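Local coordinates for lipid binding hydrolase (Escherichia coli, PDB 2IF6), which is a metalloprotein of the permuted papain-like C92 family, probably acting as a lipid-binding hydrolase, though its physiological reaction is not established, at residues Q85-T90 with K118-A123. Numbering follows the deposited sequence.
Sequences QKLAQT and KVYQNA
L87 and A123 have the nearest CA atoms across segments 85-90 and 118-123, whose axes come within 8.8 Å at 118° between their N-to-C directions. A123 CB turns into the face of segment 85-90, 3.2 Å from T90 OG1. K86 O also touches this methyl, 3.4 Å from A123 CB. T90 OG1 hydrogen-bonds back to K86 O, which accepts T90 N from the opposite face of its carbonyl plane. The chi1 of T90 (-61°) sets OG1 beside its own backbone N and CG2 anti to it. CG2 then reaches V119 O and N122 CB. L87 CD2 sits over the centre of the Y120 ring, 3.7 Å from its centroid, in a CH-pi contact. V119 CG1 packs against L87 CD2 at 3.9 Å. M36 of strand 33-40 touches L87, V119 and Y120, so this side faces the six-stranded sheet. Y120 OH hydrogen-bonds G8 O, which probably helps hold the ring against L87. Helix 112-124 probably matches the papain-like helix that starts at the nucleophilic cysteine; helix 81-91 packs on its C-terminal part. Apolar packing and alanine-to-backbone contact join the helices, while the T90 hydroxyl donates within its own helix.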
ATOM      1  N   GLN A  85     -10.992 -10.764  11.528  1.00 22.22           N
ATOM      2  CA  GLN A  85     -10.166 -11.163  12.677  1.00 23.37           C
ATOM      3  C   GLN A  85      -8.862 -11.845  12.237  1.00 22.59           C
ATOM      4  O   GLN A  85      -7.839 -11.741  12.923  1.00 21.92           O
ATOM      5  CB  GLN A  85     -10.924 -12.124  13.612  1.00 23.26           C
ATOM      6  CG  GLN A  85     -11.997 -11.430  14.467  1.00 25.99           C
ATOM      7  CD  GLN A  85     -12.964 -12.375  15.187  1.00 28.17           C
ATOM      8  OE1 GLN A  85     -12.880 -13.617  15.076  1.00 32.95           O
ATOM      9  NE2 GLN A  85     -13.904 -11.778  15.930  1.00 30.65           N
ATOM     10  N   LYS A  86      -8.888 -12.556  11.114  1.00 21.59           N
ATOM     11  CA  LYS A  86      -7.635 -13.152  10.621  1.00 22.03           C
ATOM     12  C   LYS A  86      -6.684 -12.088  10.045  1.00 21.05           C
ATOM     13  O   LYS A  86      -5.460 -12.155  10.269  1.00 20.53           O
ATOM     14  CB  LYS A  86      -7.901 -14.269   9.615  1.00 22.60           C
ATOM     15  CG  LYS A  86      -8.470 -15.519  10.256  1.00 26.07           C
ATOM     16  CD  LYS A  86      -8.861 -16.546   9.200  1.00 32.32           C
ATOM     17  CE  LYS A  86      -9.484 -17.787   9.844  1.00 36.17           C
ATOM     18  NZ  LYS A  86      -9.782 -18.837   8.818  1.00 39.54           N
ATOM     19  N   LEU A  87      -7.235 -11.107   9.325  1.00 19.41           N
ATOM     20  CA  LEU A  87      -6.405  -9.979   8.828  1.00 18.73           C
ATOM     21  C   LEU A  87      -5.804  -9.212   9.989  1.00 18.66           C
ATOM     22  O   LEU A  87      -4.597  -8.934   9.998  1.00 17.93           O
ATOM     23  CB  LEU A  87      -7.215  -9.022   7.948  1.00 19.27           C
ATOM     24  CG  LEU A  87      -7.621  -9.573   6.577  1.00 19.01           C
ATOM     25  CD1 LEU A  87      -8.710  -8.689   6.034  1.00 17.22           C
ATOM     26  CD2 LEU A  87      -6.447  -9.753   5.571  1.00 18.82           C
ATOM     27  N   ALA A  88      -6.642  -8.878  10.971  1.00 18.52           N
ATOM     28  CA  ALA A  88      -6.166  -8.153  12.154  1.00 18.95           C
ATOM     29  C   ALA A  88      -5.021  -8.890  12.874  1.00 20.22           C
ATOM     30  O   ALA A  88      -4.017  -8.268  13.236  1.00 21.43           O
ATOM     31  CB  ALA A  88      -7.327  -7.863  13.094  1.00 16.56           C
ATOM     32  N   GLN A  89      -5.186 -10.204  13.072  1.00 21.35           N
ATOM     33  CA  GLN A  89      -4.215 -11.102  13.733  0.50 22.10           C
ATOM     34  C   GLN A  89      -2.870 -11.163  13.014  1.00 21.64           C
ATOM     35  O   GLN A  89      -1.795 -11.089  13.614  1.00 20.89           O
ATOM     36  CB  GLN A  89      -4.812 -12.518  13.754  0.50 22.61           C
ATOM     37  CG  GLN A  89      -4.147 -13.543  14.670  0.50 23.67           C
ATOM     38  CD  GLN A  89      -4.942 -14.862  14.771  0.50 24.48           C
ATOM     39  OE1 GLN A  89      -5.462 -15.388  13.768  0.50 27.17           O
ATOM     40  NE2 GLN A  89      -5.013 -15.411  15.988  0.50 25.47           N
ATOM     41  N   THR A  90      -2.950 -11.375  11.708  1.00 20.84           N
ATOM     42  CA  THR A  90      -1.763 -11.429  10.868  1.00 20.10           C
ATOM     43  C   THR A  90      -1.040 -10.104  10.827  1.00 20.25           C
ATOM     44  O   THR A  90       0.178 -10.082  10.864  1.00 19.24           O
ATOM     45  CB  THR A  90      -2.148 -11.854   9.438  1.00 21.25           C
ATOM     46  OG1 THR A  90      -2.724 -13.153   9.497  1.00 20.61           O
ATOM     47  CG2 THR A  90      -0.929 -11.907   8.519  1.00 20.97           C
ATOM     48  N   LYS A 118       1.130  -8.833   1.696  1.00 17.02           N
ATOM     49  CA  LYS A 118       1.583  -9.975   2.508  1.00 17.72           C
ATOM     50  C   LYS A 118       0.584 -10.368   3.602  1.00 17.60           C
ATOM     51  O   LYS A 118       0.402 -11.560   3.908  1.00 18.08           O
ATOM     52  CB  LYS A 118       2.975  -9.753   3.080  1.00 17.75           C
ATOM     53  CG  LYS A 118       4.064  -9.960   2.042  1.00 18.29           C
ATOM     54  CD  LYS A 118       5.423  -9.580   2.563  1.00 18.84           C
ATOM     55  CE  LYS A 118       6.517  -9.953   1.522  1.00 21.33           C
ATOM     56  NZ  LYS A 118       7.900  -9.622   1.940  1.00 20.44           N
ATOM     57  N   VAL A 119      -0.109  -9.385   4.157  1.00 17.01           N
ATOM     58  CA  VAL A 119      -1.117  -9.668   5.184  1.00 15.94           C
ATOM     59  C   VAL A 119      -2.305 -10.443   4.570  1.00 17.24           C
ATOM     60  O   VAL A 119      -2.749 -11.450   5.122  1.00 17.81           O
ATOM     61  CB  VAL A 119      -1.565  -8.388   5.933  1.00 17.02           C
ATOM     62  CG1 VAL A 119      -2.854  -8.676   6.741  1.00 16.21           C
ATOM     63  CG2 VAL A 119      -0.410  -7.868   6.862  1.00 13.85           C
ATOM     64  N   TYR A 120      -2.783 -10.017   3.404  1.00 16.83           N
ATOM     65  CA  TYR A 120      -3.923 -10.700   2.775  1.00 17.29           C
ATOM     66  C   TYR A 120      -3.544 -12.118   2.406  1.00 18.86           C
ATOM     67  O   TYR A 120      -4.353 -13.053   2.533  1.00 19.10           O
ATOM     68  CB  TYR A 120      -4.414  -9.948   1.534  1.00 17.09           C
ATOM     69  CG  TYR A 120      -5.629  -9.109   1.827  1.00 16.54           C
ATOM     70  CD1 TYR A 120      -5.509  -7.826   2.364  1.00 17.08           C
ATOM     71  CD2 TYR A 120      -6.903  -9.619   1.632  1.00 16.53           C
ATOM     72  CE1 TYR A 120      -6.653  -7.061   2.649  1.00 17.80           C
ATOM     73  CE2 TYR A 120      -8.042  -8.884   1.936  1.00 14.34           C
ATOM     74  CZ  TYR A 120      -7.910  -7.599   2.442  1.00 13.98           C
ATOM     75  OH  TYR A 120      -9.040  -6.860   2.693  1.00 15.95           O
ATOM     76  N   GLN A 121      -2.313 -12.269   1.944  1.00 19.86           N
ATOM     77  CA  GLN A 121      -1.869 -13.561   1.447  1.00 22.86           C
ATOM     78  C   GLN A 121      -1.744 -14.494   2.633  1.00 22.93           C
ATOM     79  O   GLN A 121      -2.208 -15.618   2.596  1.00 23.00           O
ATOM     80  CB  GLN A 121      -0.550 -13.412   0.682  1.00 22.69           C
ATOM     81  CG  GLN A 121       0.428 -14.640   0.729  1.00 28.40           C
ATOM     82  CD  GLN A 121      -0.128 -15.897   0.107  1.00 33.91           C
ATOM     83  OE1 GLN A 121       0.213 -17.020   0.532  1.00 37.97           O
ATOM     84  NE2 GLN A 121      -0.983 -15.739  -0.896  1.00 35.24           N
ATOM     85  N   ASN A 122      -1.122 -14.014   3.702  1.00 23.83           N
ATOM     86  CA  ASN A 122      -0.866 -14.881   4.836  1.00 24.35           C
ATOM     87  C   ASN A 122      -2.081 -15.150   5.713  1.00 24.53           C
ATOM     88  O   ASN A 122      -2.196 -16.226   6.280  1.00 25.46           O
ATOM     89  CB  ASN A 122       0.337 -14.389   5.630  1.00 24.97           C
ATOM     90  CG  ASN A 122       1.646 -14.703   4.914  1.00 28.20           C
ATOM     91  OD1 ASN A 122       1.975 -15.875   4.702  1.00 31.25           O
ATOM     92  ND2 ASN A 122       2.359 -13.672   4.478  1.00 29.99           N
ATOM     93  N   ALA A 123      -3.015 -14.210   5.763  1.00 23.75           N
ATOM     94  CA  ALA A 123      -4.221 -14.398   6.561  1.00 24.21           C
ATOM     95  C   ALA A 123      -5.324 -15.205   5.842  1.00 24.62           C
ATOM     96  O   ALA A 123      -5.943 -16.100   6.449  1.00 25.71           O
ATOM     97  CB  ALA A 123      -4.765 -13.064   7.049  1.00 23.16           C
TER